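Local coordinates for CELL WALL surface anchor family protein (Streptococcus pneumoniae, PDB 2X9X) that serves as the repeating backbone subunit (RrgB) of the pneumococcal pilus, a surface fibre anchored to the cell wall and probably involved in adhesion, at residues A4-D9 with K252-T257; T53-D58 with D95-D100; D136-Y141 with G148-P153. The protein carries 1 engineered substitution. All blocks are in the same frame, centred on the assembly; numbering follows the deposited sequence. Where two conformers were deposited one is given.

Interaction 1: A4-D9 with K252-T257; sequences AKPKID and KPLDPT. With NA (sodium ion), chain C.
Ile-8 sets its CG2 methyl over one face of the Pro-256 ring, close to the ring centre and 3.7 Å from Pro-256 CD; the sodium ion lies off the opposite face, displaced toward that same CD. Two more flat groups share a single methyl, CD1 of Leu-254. It stands against the face of the peptide between Pro-6 and Lys-7, 3.4 Å from Pro-6 O, and also under the margin of the Pro-6 ring, where Pro-6 CG is 3.7 Å from Leu-254 CD1. Ile-8 points CG1 anti to its own nitrogen (chi1 -164°), which leaves CG2 facing segment 252-257, wedged between the Pro-256 ring and Leu-254, with Ile-8 CG2 3.6 Å from Leu-254 CB. The direct contact is thus apolar.

Polar linkage is confined to one end, where a water donates to Asp-9 OD1 (2.8 Å from the water oxygen) and accepts from Thr-257 N. Lys-25 reinforces the same join, making a salt bridge with Asp-9 OD1 and a hydrogen bond with Thr-257 O. Asp-255 turns its carboxylate the other way, and OD1 binds the sodium ion at 2.8 Å. The alternation of Leu-254, Asp-255 and Pro-256 therefore gives the loop two working sides, greasy toward 4-9 and anionic toward the metal.

The touching parts of the two segments run in nearly the same direction, 20° apart, but do not pair as strands. Strand 7-12 instead bonds to strand 36-45 through Lys-7 and Asp-9, while the 252-257 loop lies against strand 133-142. With Ile-8 also resting on Phe-139, Ile-41 and Thr-43, the contact joins edge strand 7-12 of one sheet to a loop lying along strand 133-142, an inner strand of another.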
loop_
_atom_site.group_PDB
_atom_site.type_symbol
_atom_site.label_atom_id
_atom_site.label_comp_id
_atom_site.label_asym_id
_atom_site.label_seq_id
_atom_site.Cartn_x
_atom_site.Cartn_y
_atom_site.Cartn_z
ATOM N N ALA A 4 -6.649 21.489 27.265
ATOM C CA ALA A 4 -7.814 22.005 26.555
ATOM C C ALA A 4 -8.191 21.112 25.377
ATOM O O ALA A 4 -9.289 20.557 25.338
ATOM C CB ALA A 4 -7.563 23.433 26.084
ATOM N N LYS A 5 -7.280 20.981 24.419
ATOM C CA LYS A 5 -7.538 20.187 23.222
ATOM C C LYS A 5 -6.950 18.787 23.352
ATOM O O LYS A 5 -5.901 18.603 23.969
ATOM C CB LYS A 5 -6.969 20.883 21.985
ATOM N N PRO A 6 -7.628 17.792 22.766
ATOM C CA PRO A 6 -7.074 16.436 22.767
ATOM C C PRO A 6 -5.846 16.364 21.865
ATOM O O PRO A 6 -5.637 17.249 21.029
ATOM C CB PRO A 6 -8.209 15.589 22.187
ATOM C CG PRO A 6 -9.034 16.536 21.386
ATOM C CD PRO A 6 -8.893 17.890 22.018
ATOM N N LYS A 7 -5.049 15.317 22.039
ATOM C CA LYS A 7 -3.847 15.113 21.240
ATOM C C LYS A 7 -3.859 13.707 20.666
ATOM O O LYS A 7 -4.412 12.789 21.269
ATOM C CB LYS A 7 -2.595 15.295 22.099
ATOM C CG LYS A 7 -2.419 16.683 22.678
ATOM C CD LYS A 7 -1.258 16.719 23.659
ATOM C CE LYS A 7 0.062 16.422 22.968
ATOM N NZ LYS A 7 0.460 17.514 22.032
ATOM N N ILE A 8 -3.241 13.529 19.506
ATOM C CA ILE A 8 -3.265 12.228 18.852
ATOM C C ILE A 8 -1.950 11.912 18.150
ATOM O O ILE A 8 -1.229 12.812 17.719
ATOM C CB ILE A 8 -4.425 12.140 17.828
ATOM C CG1 ILE A 8 -4.711 10.685 17.439
ATOM C CG2 ILE A 8 -4.110 12.977 16.590
ATOM C CD1 ILE A 8 -6.052 10.492 16.734
ATOM N N ASP A 9 -1.640 10.625 18.061
ATOM C CA ASP A 9 -0.586 10.151 17.179
ATOM C C ASP A 9 -0.954 8.771 16.655
ATOM O O ASP A 9 -1.669 8.009 17.313
ATOM C CB ASP A 9 0.769 10.104 17.894
ATOM C CG ASP A 9 1.927 9.845 16.939
ATOM O OD1 ASP A 9 1.842 10.275 15.767
ATOM O OD2 ASP A 9 2.924 9.217 17.359
ATOM N N LYS A 252 -12.080 21.612 14.908
ATOM C CA LYS A 252 -11.449 20.902 13.806
ATOM C C LYS A 252 -11.020 19.518 14.281
ATOM O O LYS A 252 -10.678 19.333 15.453
ATOM C CB LYS A 252 -10.256 21.689 13.256
ATOM C CG LYS A 252 -9.124 21.901 14.246
ATOM C CD LYS A 252 -8.033 22.784 13.647
ATOM C CE LYS A 252 -6.851 22.930 14.597
ATOM N NZ LYS A 252 -5.802 23.838 14.058
ATOM N N PRO A 253 -11.048 18.531 13.378
ATOM C CA PRO A 253 -10.684 17.165 13.765
ATOM C C PRO A 253 -9.184 17.042 14.019
ATOM O O PRO A 253 -8.417 17.938 13.656
ATOM C CB PRO A 253 -11.074 16.350 12.529
ATOM C CG PRO A 253 -10.918 17.323 11.408
ATOM C CD PRO A 253 -11.486 18.596 11.974
ATOM N N LEU A 254 -8.774 15.946 14.647
ATOM C CA LEU A 254 -7.354 15.662 14.814
ATOM C C LEU A 254 -6.897 14.767 13.673
ATOM O O LEU A 254 -7.574 13.804 13.322
ATOM C CB LEU A 254 -7.073 14.994 16.163
ATOM C CG LEU A 254 -7.491 15.758 17.420
ATOM C CD1 LEU A 254 -6.910 15.088 18.669
ATOM C CD2 LEU A 254 -7.060 17.217 17.344
ATOM N N ASP A 255 -5.746 15.100 13.102
ATOM C CA ASP A 255 -5.260 14.455 11.892
ATOM C C ASP A 255 -3.753 14.254 12.028
ATOM O O ASP A 255 -2.975 15.134 11.665
ATOM C CB ASP A 255 -5.591 15.350 10.693
ATOM C CG ASP A 255 -5.124 14.776 9.373
ATOM O OD1 ASP A 255 -4.114 14.048 9.358
ATOM O OD2 ASP A 255 -5.764 15.069 8.341
ATOM N N PRO A 256 -3.340 13.098 12.571
ATOM C CA PRO A 256 -1.930 12.811 12.861
ATOM C C PRO A 256 -1.155 12.534 11.585
ATOM O O PRO A 256 -1.771 12.348 10.538
ATOM C CB PRO A 256 -2.015 11.516 13.673
ATOM C CG PRO A 256 -3.234 10.851 13.132
ATOM C CD PRO A 256 -4.208 11.986 12.995
ATOM N N THR A 257 0.173 12.514 11.667
ATOM C CA THR A 257 0.997 12.134 10.525
ATOM C C THR A 257 1.238 10.626 10.550
ATOM O O THR A 257 1.887 10.102 11.458
ATOM C CB THR A 257 2.346 12.881 10.512
ATOM O OG1 THR A 257 2.114 14.295 10.537
ATOM C CG2 THR A 257 3.141 12.527 9.260
HETATM NA NA NA C . -4.986 11.478 8.911
HETATM O O HOH W 1 1.439 12.693 14.396
#

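Interaction 2: T53-D58 with D95-D100; sequences TANWSD and DLKLTD
Trp-56 presents the CE3-CZ3 edge of its indole to Leu-98 CG and Leu-96 O, both near the ring plane. Leu-98 comes across to reach this rim, its CG 3.9 Å from Trp-56 CZ3, whereas the Leu-96 side chain runs beside the indole, pointing the same way, and its CD2 comes in off the plane, 3.9 Å from Trp-56 CE3. Leu-98 CD1 then reaches Ala-54 CB. Val-115 and Ile-117 of strand 113-123 pack on the indole, Leu-103 of helix 100-106 covers Ala-54 and Leu-98, and Trp-56 NE1 is satisfied by Thr-43 OG1.

These side chains line the inner face of an antiparallel pair in the Cna-B-like region, strands 53-59 and 93-98, whose local axes are 174° apart. Trp-56 and Leu-96 form the hydrogen-bonded pair: Leu-96 N donates to Trp-56 O at 2.8 Å and Trp-56 N to Leu-96 O at 2.9 Å. Leu-98 N adds a bond to Ala-54 O, the donor tilted 26° from the carbonyl plane. Beyond it, a water accepts from Ala-54 N and donates to Leu-98 O.

On the other face sit the non-hydrogen-bonded pairs. The alkyl chain of Lys-97, extended past CG, crosses the amide of Asn-55. Farther along, Asp-95 OD1 touches Ser-57 CB at 3.1 Å, while Asp-95 OD2 takes a salt bridge from Arg-59.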
loop_
_atom_site.group_PDB
_atom_site.type_symbol
_atom_site.label_atom_id
_atom_site.label_comp_id
_atom_site.label_asym_id
_atom_site.label_seq_id
_atom_site.Cartn_x
_atom_site.Cartn_y
_atom_site.Cartn_z
ATOM N N THR A 53 -19.485 13.270 20.926
ATOM C CA THR A 53 -18.954 12.351 19.931
ATOM C C THR A 53 -17.448 12.185 20.106
ATOM O O THR A 53 -16.736 13.153 20.356
ATOM C CB THR A 53 -19.226 12.852 18.492
ATOM O OG1 THR A 53 -20.634 12.814 18.227
ATOM C CG2 THR A 53 -18.503 11.979 17.465
ATOM N N ALA A 54 -16.982 10.945 19.993
ATOM C CA ALA A 54 -15.564 10.639 19.901
ATOM C C ALA A 54 -15.441 9.485 18.923
ATOM O O ALA A 54 -15.672 8.327 19.288
ATOM C CB ALA A 54 -14.996 10.251 21.262
ATOM N N ASN A 55 -15.115 9.816 17.673
ATOM C CA ASN A 55 -15.056 8.840 16.589
ATOM C C ASN A 55 -13.683 8.784 15.922
ATOM O O ASN A 55 -13.098 9.816 15.596
ATOM C CB ASN A 55 -16.110 9.162 15.522
ATOM C CG ASN A 55 -17.533 8.985 16.022
ATOM O OD1 ASN A 55 -17.765 8.530 17.144
ATOM N ND2 ASN A 55 -18.500 9.339 15.179
ATOM N N TRP A 56 -13.175 7.574 15.711
ATOM C CA TRP A 56 -11.953 7.382 14.943
ATOM C C TRP A 56 -12.278 6.658 13.643
ATOM O O TRP A 56 -13.070 5.719 13.627
ATOM C CB TRP A 56 -10.943 6.544 15.722
ATOM C CG TRP A 56 -10.410 7.167 16.978
ATOM C CD1 TRP A 56 -9.217 7.819 17.129
ATOM C CD2 TRP A 56 -11.028 7.158 18.271
ATOM N NE1 TRP A 56 -9.061 8.226 18.434
ATOM C CE2 TRP A 56 -10.162 7.835 19.154
ATOM C CE3 TRP A 56 -12.237 6.656 18.763
ATOM C CZ2 TRP A 56 -10.459 8.012 20.508
ATOM C CZ3 TRP A 56 -12.535 6.836 20.107
ATOM C CH2 TRP A 56 -11.649 7.512 20.962
ATOM N N SER A 57 -11.658 7.082 12.552
ATOM C CA SER A 57 -11.819 6.366 11.299
ATOM C C SER A 57 -10.494 6.262 10.568
ATOM O O SER A 57 -9.681 7.194 10.594
ATOM C CB SER A 57 -12.893 7.016 10.429
ATOM O OG SER A 57 -12.653 8.395 10.258
ATOM N N ASP A 58 -10.265 5.105 9.953
ATOM C CA ASP A 58 -9.029 4.843 9.224
ATOM C C ASP A 58 -9.353 4.233 7.869
ATOM O O ASP A 58 -10.229 3.373 7.763
ATOM C CB ASP A 58 -8.129 3.890 10.019
ATOM C CG ASP A 58 -6.696 3.867 9.502
ATOM O OD1 ASP A 58 -6.409 4.552 8.503
ATOM O OD2 ASP A 58 -5.853 3.162 10.096
ATOM N N ASP A 95 -14.397 2.201 11.092
ATOM C CA ASP A 95 -14.833 3.347 11.879
ATOM C C ASP A 95 -15.172 2.846 13.276
ATOM O O ASP A 95 -15.835 1.816 13.424
ATOM C CB ASP A 95 -16.049 4.025 11.248
ATOM C CG ASP A 95 -15.764 4.567 9.859
ATOM O OD1 ASP A 95 -15.618 5.798 9.712
ATOM O OD2 ASP A 95 -15.682 3.763 8.910
ATOM N N LEU A 96 -14.697 3.560 14.291
ATOM C CA LEU A 96 -14.929 3.182 15.679
ATOM C C LEU A 96 -15.519 4.382 16.408
ATOM O O LEU A 96 -14.876 5.421 16.529
ATOM C CB LEU A 96 -13.620 2.741 16.332
ATOM C CG LEU A 96 -13.713 2.074 17.707
ATOM C CD1 LEU A 96 -12.488 1.208 17.961
ATOM C CD2 LEU A 96 -13.876 3.123 18.793
ATOM N N LYS A 97 -16.754 4.235 16.875
ATOM C CA LYS A 97 -17.493 5.348 17.455
ATOM C C LYS A 97 -17.896 5.007 18.878
ATOM O O LYS A 97 -18.534 3.980 19.111
ATOM C CB LYS A 97 -18.744 5.636 16.615
ATOM C CG LYS A 97 -18.470 5.745 15.116
ATOM C CD LYS A 97 -19.738 5.984 14.313
ATOM C CE LYS A 97 -19.442 5.947 12.822
ATOM N NZ LYS A 97 -20.625 6.325 11.995
ATOM N N LEU A 98 -17.529 5.853 19.839
ATOM C CA LEU A 98 -17.932 5.600 21.219
ATOM C C LEU A 98 -19.437 5.769 21.377
ATOM O O LEU A 98 -20.030 6.715 20.854
ATOM C CB LEU A 98 -17.192 6.515 22.200
ATOM C CG LEU A 98 -15.673 6.357 22.302
ATOM C CD1 LEU A 98 -15.156 7.122 23.518
ATOM C CD2 LEU A 98 -15.253 4.885 22.365
ATOM N N THR A 99 -20.050 4.834 22.092
ATOM C CA THR A 99 -21.455 4.948 22.457
ATOM C C THR A 99 -21.550 5.840 23.688
ATOM O O THR A 99 -20.532 6.286 24.217
ATOM C CB THR A 99 -22.038 3.581 22.817
ATOM O OG1 THR A 99 -21.353 3.073 23.967
ATOM C CG2 THR A 99 -21.866 2.601 21.669
ATOM N N ASP A 100 -22.767 6.094 24.155
ATOM C CA ASP A 100 -22.941 6.868 25.376
ATOM C C ASP A 100 -22.208 6.200 26.541
ATOM O O ASP A 100 -21.620 6.875 27.383
ATOM C CB ASP A 100 -24.426 7.045 25.702
ATOM C CG ASP A 100 -25.094 8.094 24.829
ATOM O OD1 ASP A 100 -24.391 8.749 24.032
ATOM O OD2 ASP A 100 -26.326 8.268 24.946
HETATM O O HOH W 2 -19.169 8.901 19.467
#

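Interaction 3: D136-Y141 with G148-P153; sequences DVTFNY and GNTPKP. With NA (sodium ion), chain C.
Asp-136 and Thr-150 make the central hydrogen bond: Thr-150 OG1 donates to Asp-136 O at 2.8 Å, approaching from above the carbonyl plane. The same hydroxyl lies 2.8 Å from Thr-138 OG1, placed there by a chi1 that turns OG1 of Thr-150 away from its own backbone nitrogen (-154°).

Waters add two bridges. One donates both to Asp-136 OD2 and to Pro-151 O; another lies between Asn-140 OD1 and Asn-149 O.

Van der Waals contact is made at both ends. At one, the Asn-140 amide lies flat against the Gly-148 to Asn-149 peptide, the two planes nearly parallel and Asn-140 CG 3.2 Å from Gly-148 O, with no glycine side chain intervening. At the other, Pro-151 crosses Asp-136 at about a right angle, its CD 3.9 Å from Asp-136 OD2.

Metal bonds complete the account: Asp-136 OD1 and Val-137 O each hold the sodium ion at 2.5 Å, with Asp-255 and Glu-258 supplying the other protein ligands. Asp-136 thus divides its carboxylate, OD1 to the metal and OD2 to the water and a salt bridge with Lys-219, an arrangement that should keep it ionised and fixed in rotation.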
loop_
_atom_site.group_PDB
_atom_site.type_symbol
_atom_site.label_atom_id
_atom_site.label_comp_id
_atom_site.label_asym_id
_atom_site.label_seq_id
_atom_site.Cartn_x
_atom_site.Cartn_y
_atom_site.Cartn_z
ATOM N N ASP A 136 -4.589 6.231 7.141
ATOM C CA ASP A 136 -5.009 7.624 7.251
ATOM C C ASP A 136 -6.113 7.730 8.300
ATOM O O ASP A 136 -7.277 7.455 8.016
ATOM C CB ASP A 136 -5.506 8.121 5.882
ATOM C CG ASP A 136 -5.885 9.582 5.894
ATOM O OD1 ASP A 136 -5.977 10.138 6.992
ATOM O OD2 ASP A 136 -6.095 10.188 4.821
ATOM N N VAL A 137 -5.742 8.122 9.513
ATOM C CA VAL A 137 -6.685 8.205 10.621
ATOM C C VAL A 137 -7.148 9.633 10.877
ATOM O O VAL A 137 -6.363 10.568 10.801
ATOM C CB VAL A 137 -6.060 7.660 11.922
ATOM C CG1 VAL A 137 -6.920 8.024 13.129
ATOM C CG2 VAL A 137 -5.862 6.157 11.827
ATOM N N THR A 138 -8.427 9.799 11.184
ATOM C CA THR A 138 -8.929 11.096 11.613
ATOM C C THR A 138 -9.729 10.877 12.892
ATOM O O THR A 138 -10.431 9.871 13.025
ATOM C CB THR A 138 -9.798 11.770 10.527
ATOM O OG1 THR A 138 -9.055 11.849 9.298
ATOM C CG2 THR A 138 -10.199 13.177 10.955
ATOM N N PHE A 139 -9.590 11.794 13.846
ATOM C CA PHE A 139 -10.378 11.751 15.075
ATOM C C PHE A 139 -11.365 12.903 15.053
ATOM O O PHE A 139 -10.972 14.073 15.062
ATOM C CB PHE A 139 -9.480 11.827 16.321
ATOM C CG PHE A 139 -10.242 11.853 17.628
ATOM C CD1 PHE A 139 -11.048 10.789 18.000
ATOM C CD2 PHE A 139 -10.138 12.938 18.489
ATOM C CE1 PHE A 139 -11.743 10.810 19.203
ATOM C CE2 PHE A 139 -10.832 12.964 19.694
ATOM C CZ PHE A 139 -11.634 11.897 20.049
ATOM N N ASN A 140 -12.648 12.559 15.014
ATOM C CA ASN A 140 -13.718 13.538 14.922
ATOM C C ASN A 140 -14.472 13.575 16.245
ATOM O O ASN A 140 -14.957 12.548 16.709
ATOM C CB ASN A 140 -14.644 13.170 13.760
ATOM C CG ASN A 140 -13.896 13.067 12.438
ATOM O OD1 ASN A 140 -13.742 14.056 11.726
ATOM N ND2 ASN A 140 -13.417 11.868 12.111
ATOM N N TYR A 141 -14.550 14.755 16.854
ATOM C CA TYR A 141 -15.072 14.885 18.208
ATOM C C TYR A 141 -15.705 16.254 18.415
ATOM O O TYR A 141 -15.594 17.138 17.569
ATOM C CB TYR A 141 -13.930 14.719 19.215
ATOM C CG TYR A 141 -13.048 15.947 19.311
ATOM C CD1 TYR A 141 -12.110 16.231 18.326
ATOM C CD2 TYR A 141 -13.168 16.832 20.379
ATOM C CE1 TYR A 141 -11.310 17.358 18.402
ATOM C CE2 TYR A 141 -12.372 17.963 20.465
ATOM C CZ TYR A 141 -11.447 18.221 19.473
ATOM O OH TYR A 141 -10.660 19.344 19.552
ATOM N N GLY A 148 -18.201 13.975 10.996
ATOM C CA GLY A 148 -16.971 13.901 10.226
ATOM C C GLY A 148 -16.303 12.533 10.269
ATOM O O GLY A 148 -16.532 11.734 11.180
ATOM N N ASN A 149 -15.461 12.270 9.277
ATOM C CA ASN A 149 -14.689 11.039 9.220
ATOM C C ASN A 149 -13.451 11.227 8.341
ATOM O O ASN A 149 -13.133 12.347 7.948
ATOM C CB ASN A 149 -15.560 9.899 8.704
ATOM C CG ASN A 149 -16.254 10.256 7.415
ATOM O OD1 ASN A 149 -15.615 10.723 6.477
ATOM N ND2 ASN A 149 -17.566 10.053 7.363
ATOM N N THR A 150 -12.761 10.136 8.026
ATOM C CA THR A 150 -11.466 10.223 7.349
ATOM C C THR A 150 -11.597 10.108 5.824
ATOM O O THR A 150 -12.530 9.481 5.327
ATOM C CB THR A 150 -10.493 9.142 7.888
ATOM O OG1 THR A 150 -9.137 9.570 7.710
ATOM C CG2 THR A 150 -10.706 7.800 7.188
ATOM N N PRO A 151 -10.672 10.729 5.071
ATOM C CA PRO A 151 -10.759 10.625 3.609
ATOM C C PRO A 151 -10.640 9.186 3.106
ATOM O O PRO A 151 -9.961 8.351 3.721
ATOM C CB PRO A 151 -9.560 11.453 3.128
ATOM C CG PRO A 151 -9.363 12.465 4.219
ATOM C CD PRO A 151 -9.649 11.704 5.489
ATOM N N LYS A 152 -11.312 8.901 1.995
ATOM C CA LYS A 152 -11.196 7.611 1.321
ATOM C C LYS A 152 -10.378 7.809 0.052
ATOM O O LYS A 152 -10.768 8.582 -0.819
ATOM C CB LYS A 152 -12.581 7.053 0.961
ATOM C CG LYS A 152 -13.382 6.491 2.141
ATOM C CD LYS A 152 -13.928 7.603 3.028
ATOM C CE LYS A 152 -14.681 7.052 4.232
ATOM N NZ LYS A 152 -15.048 8.156 5.168
ATOM N N PRO A 153 -9.237 7.114 -0.060
ATOM C CA PRO A 153 -8.387 7.297 -1.245
ATOM C C PRO A 153 -9.014 6.686 -2.500
ATOM O O PRO A 153 -9.781 5.723 -2.413
ATOM C CB PRO A 153 -7.086 6.577 -0.865
ATOM C CG PRO A 153 -7.482 5.585 0.184
ATOM C CD PRO A 153 -8.688 6.131 0.893
HETATM NA NA NA C . -4.986 11.478 8.911
HETATM O O HOH W 3 -7.229 8.481 3.078
HETATM O O HOH W 4 -12.845 14.925 8.899
#

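How the interactions relate
Strand 133-142 is common ground. Its 136-141 part pairs with strand 53-59 of interaction 2, Asn-55 O lying 2.8 Å from Asn-140 N, and receives the loop of interaction 1 through a probable hydrogen bond from Phe-139 N to Leu-254 O at 2.9 Å. The centres of interactions 2 and 3 are about 10 Å apart, those of 1 and 3 about 11 Å, and those of 1 and 2 about 14 Å. Interactions 1 and 2 touch where Ile-8 CD1 comes 4.1 Å from Trp-56 NE1. The sodium ion ties interaction 3 to interaction 1, drawing ligands from both; interaction 2 gives it none, though the side chain of Ser-57 is about 8 Å from the bound sodium ion.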